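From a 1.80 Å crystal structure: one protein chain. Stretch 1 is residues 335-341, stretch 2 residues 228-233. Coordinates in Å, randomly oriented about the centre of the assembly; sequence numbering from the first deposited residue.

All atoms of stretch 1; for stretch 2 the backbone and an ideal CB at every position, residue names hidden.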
# COMPACT_ATOMS: atom_id res chain seq x y z
N LYS A 335 9.58 31.62 5.70
CA LYS A 335 9.02 31.64 7.07
C LYS A 335 8.56 30.23 7.46
O LYS A 335 7.81 29.61 6.76
CB LYS A 335 7.87 32.63 7.15
CG LYS A 335 7.36 32.74 8.58
CD LYS A 335 6.22 33.70 8.66
CE LYS A 335 5.89 33.94 10.13
NZ LYS A 335 4.80 34.94 10.23
N PRO A 336 9.10 29.69 8.56
CA PRO A 336 8.77 28.32 8.92
C PRO A 336 7.44 28.27 9.67
O PRO A 336 7.41 28.38 10.89
CB PRO A 336 9.96 27.92 9.81
CG PRO A 336 10.38 29.07 10.40
CD PRO A 336 10.11 30.25 9.46
N GLU A 337 6.35 28.12 8.94
CA GLU A 337 5.01 28.15 9.56
C GLU A 337 4.49 26.78 10.00
O GLU A 337 3.50 26.70 10.73
CB GLU A 337 4.02 28.87 8.62
CG GLU A 337 4.39 30.33 8.38
CD GLU A 337 3.38 31.05 7.55
OE1 GLU A 337 3.16 30.66 6.39
OE2 GLU A 337 2.79 32.02 8.06
N GLY A 338 5.19 25.72 9.62
CA GLY A 338 4.86 24.38 10.01
C GLY A 338 5.73 23.40 9.28
O GLY A 338 6.64 23.78 8.52
N ALA A 339 5.43 22.12 9.48
CA ALA A 339 6.18 21.02 8.94
C ALA A 339 7.64 20.97 9.49
O ALA A 339 7.97 21.65 10.48
CB ALA A 339 6.13 20.95 7.37
N ILE A 340 8.44 20.14 8.87
CA ILE A 340 9.75 19.74 9.43
C ILE A 340 10.95 20.14 8.57
O ILE A 340 12.06 19.60 8.74
CB ILE A 340 9.75 18.19 9.68
CG1 ILE A 340 9.61 17.37 8.38
CG2 ILE A 340 8.66 17.82 10.74
CD1 ILE A 340 9.80 15.82 8.54
N PHE A 341 10.71 21.08 7.65
CA PHE A 341 11.72 21.52 6.71
C PHE A 341 12.03 23.00 6.80
O PHE A 341 11.23 23.78 7.27
CB PHE A 341 11.22 21.28 5.28
CG PHE A 341 10.74 19.88 5.03
CD1 PHE A 341 11.64 18.84 4.82
CD2 PHE A 341 9.39 19.59 5.07
CE1 PHE A 341 11.19 17.53 4.64
CE2 PHE A 341 8.94 18.26 4.89
CZ PHE A 341 9.82 17.26 4.68
N UNK A 228 -0.14 18.20 14.32
CA UNK A 228 -0.06 19.53 14.92
C UNK A 228 1.28 20.24 14.81
O UNK A 228 1.59 21.09 15.62
CB UNK A 228 -0.42 19.42 16.40
N UNK A 229 2.05 19.90 13.79
CA UNK A 229 3.35 20.55 13.55
C UNK A 229 3.10 21.82 12.72
O UNK A 229 3.45 21.90 11.51
CB UNK A 229 4.32 19.61 12.84
N UNK A 230 2.51 22.79 13.39
CA UNK A 230 2.15 24.08 12.80
C UNK A 230 2.41 25.15 13.82
O UNK A 230 2.02 25.03 15.00
CB UNK A 230 0.69 24.11 12.34
N UNK A 231 3.06 26.22 13.37
CA UNK A 231 3.50 27.31 14.23
C UNK A 231 2.82 28.66 13.91
O UNK A 231 3.26 29.72 14.38
CB UNK A 231 5.02 27.46 14.11
N UNK A 232 1.84 28.64 13.04
CA UNK A 232 1.18 29.85 12.65
C UNK A 232 -0.30 29.65 12.80
O UNK A 232 -0.75 28.52 13.01
CB UNK A 232 1.55 30.25 11.22
N UNK A 233 -1.03 30.74 12.68
CA UNK A 233 -2.48 30.69 12.68
C UNK A 233 -2.96 30.02 11.40
O UNK A 233 -2.34 30.17 10.34
CB UNK A 233 -3.08 32.09 12.82

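Two backbone hydrogen bonds fix how the stretches meet, whatever the side chains: Ala-339 N donates to O of position 229 (2.8 Å), and N of position 231 donates to Glu-337 O (2.7 Å). They frame a single bridge between Gly-338 and position 230, whose CA atoms lie 3.9 Å apart. So close an approach suits a glycine in stretch 1, since an ideal CB on Gly-338 would sit 2.8 Å from O of position 229, a clash.

Position 228 has no atom of stretch 1 within 5.5 Å of its ideal CB, so the neighbour sets no preference. The backbone does: phi is 73° and psi 27°, a left-handed conformation that favours glycine, though asparagine is often tolerated there. The residue is Gly-228.

At 229 the CA-to-CB bond points toward stretch 1. The ideal CB lies 4.3 Å from Ala-339 N and 5.1 Å from Ile-340 CG2. That amide is already taken by the backbone, and the methyl offers only an apolar surface, so valine, leucine, isoleucine or methionine would suit. The deposited Ile-229, with chi1 m and chi2 t, brings its CD1 to 4.2 Å from Ile-340 CG2.

At 230 the CB points sideways, and its phi and psi of -142° and 133° are extended, comfortable for beta-branched residues but open to many others. The ideal CB is 4.1 Å from Glu-337 O, leaving the rest of the side chain free to run past stretch 1. Ile-230 fits this backbone; its CG1 passes 3.5 Å from Glu-337 O, yet stretch 1 covers little of it.

Position 231 points toward stretch 1, with its ideal CB 3.8 Å from Glu-337 O and 4.1 Å from Pro-336 O. A broad side chain could lie along the backbone from Pro-336 to Ala-339; an aromatic ring would do so well, and a long aliphatic chain is also plausible. Phe-231 places its ring there: Pro-336 O meets the ring edge, 3.4 Å from CD2, where the carbonyl's partial negative charge faces the slightly positive ring hydrogens. CE2 reaches to 4.0 Å from Ala-339 O.

At 232 the CB again points toward stretch 1, 3.8 Å from Glu-337 OE2. A carboxylate so near favours a small polar or basic side chain over an acidic one. Ser-232 (chi1 p) is compact enough for its OG to pack 3.6 Å from Glu-337 CB.

Position 233 points sideways with nothing of stretch 1 near its CB, so many residues, especially polar ones, would serve. Glu-233 makes no contact with stretch 1.

Stretch 2 228-233: GIIFSE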
# COMPACT_ATOMS: atom_id res chain seq x y z
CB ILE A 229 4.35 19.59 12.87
CG1 ILE A 229 4.46 18.25 13.62
CG2 ILE A 229 5.77 20.29 12.80
CD1 ILE A 229 5.18 17.14 12.92
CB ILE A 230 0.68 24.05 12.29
CG1 ILE A 230 0.33 25.35 11.58
CG2 ILE A 230 -0.29 23.74 13.47
CD1 ILE A 230 -0.97 25.28 10.79
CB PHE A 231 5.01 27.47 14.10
CG PHE A 231 5.77 26.15 14.05
CD1 PHE A 231 5.59 25.18 15.03
CD2 PHE A 231 6.68 25.88 13.03
CE1 PHE A 231 6.26 24.00 14.98
CE2 PHE A 231 7.34 24.70 12.99
CZ PHE A 231 7.13 23.75 13.93
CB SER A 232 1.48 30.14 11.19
OG SER A 232 0.96 29.04 10.44
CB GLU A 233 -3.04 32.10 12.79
CG GLU A 233 -4.55 32.22 12.76
CD GLU A 233 -5.17 32.27 11.36
OE1 GLU A 233 -4.50 32.69 10.39
OE2 GLU A 233 -6.36 31.92 11.27
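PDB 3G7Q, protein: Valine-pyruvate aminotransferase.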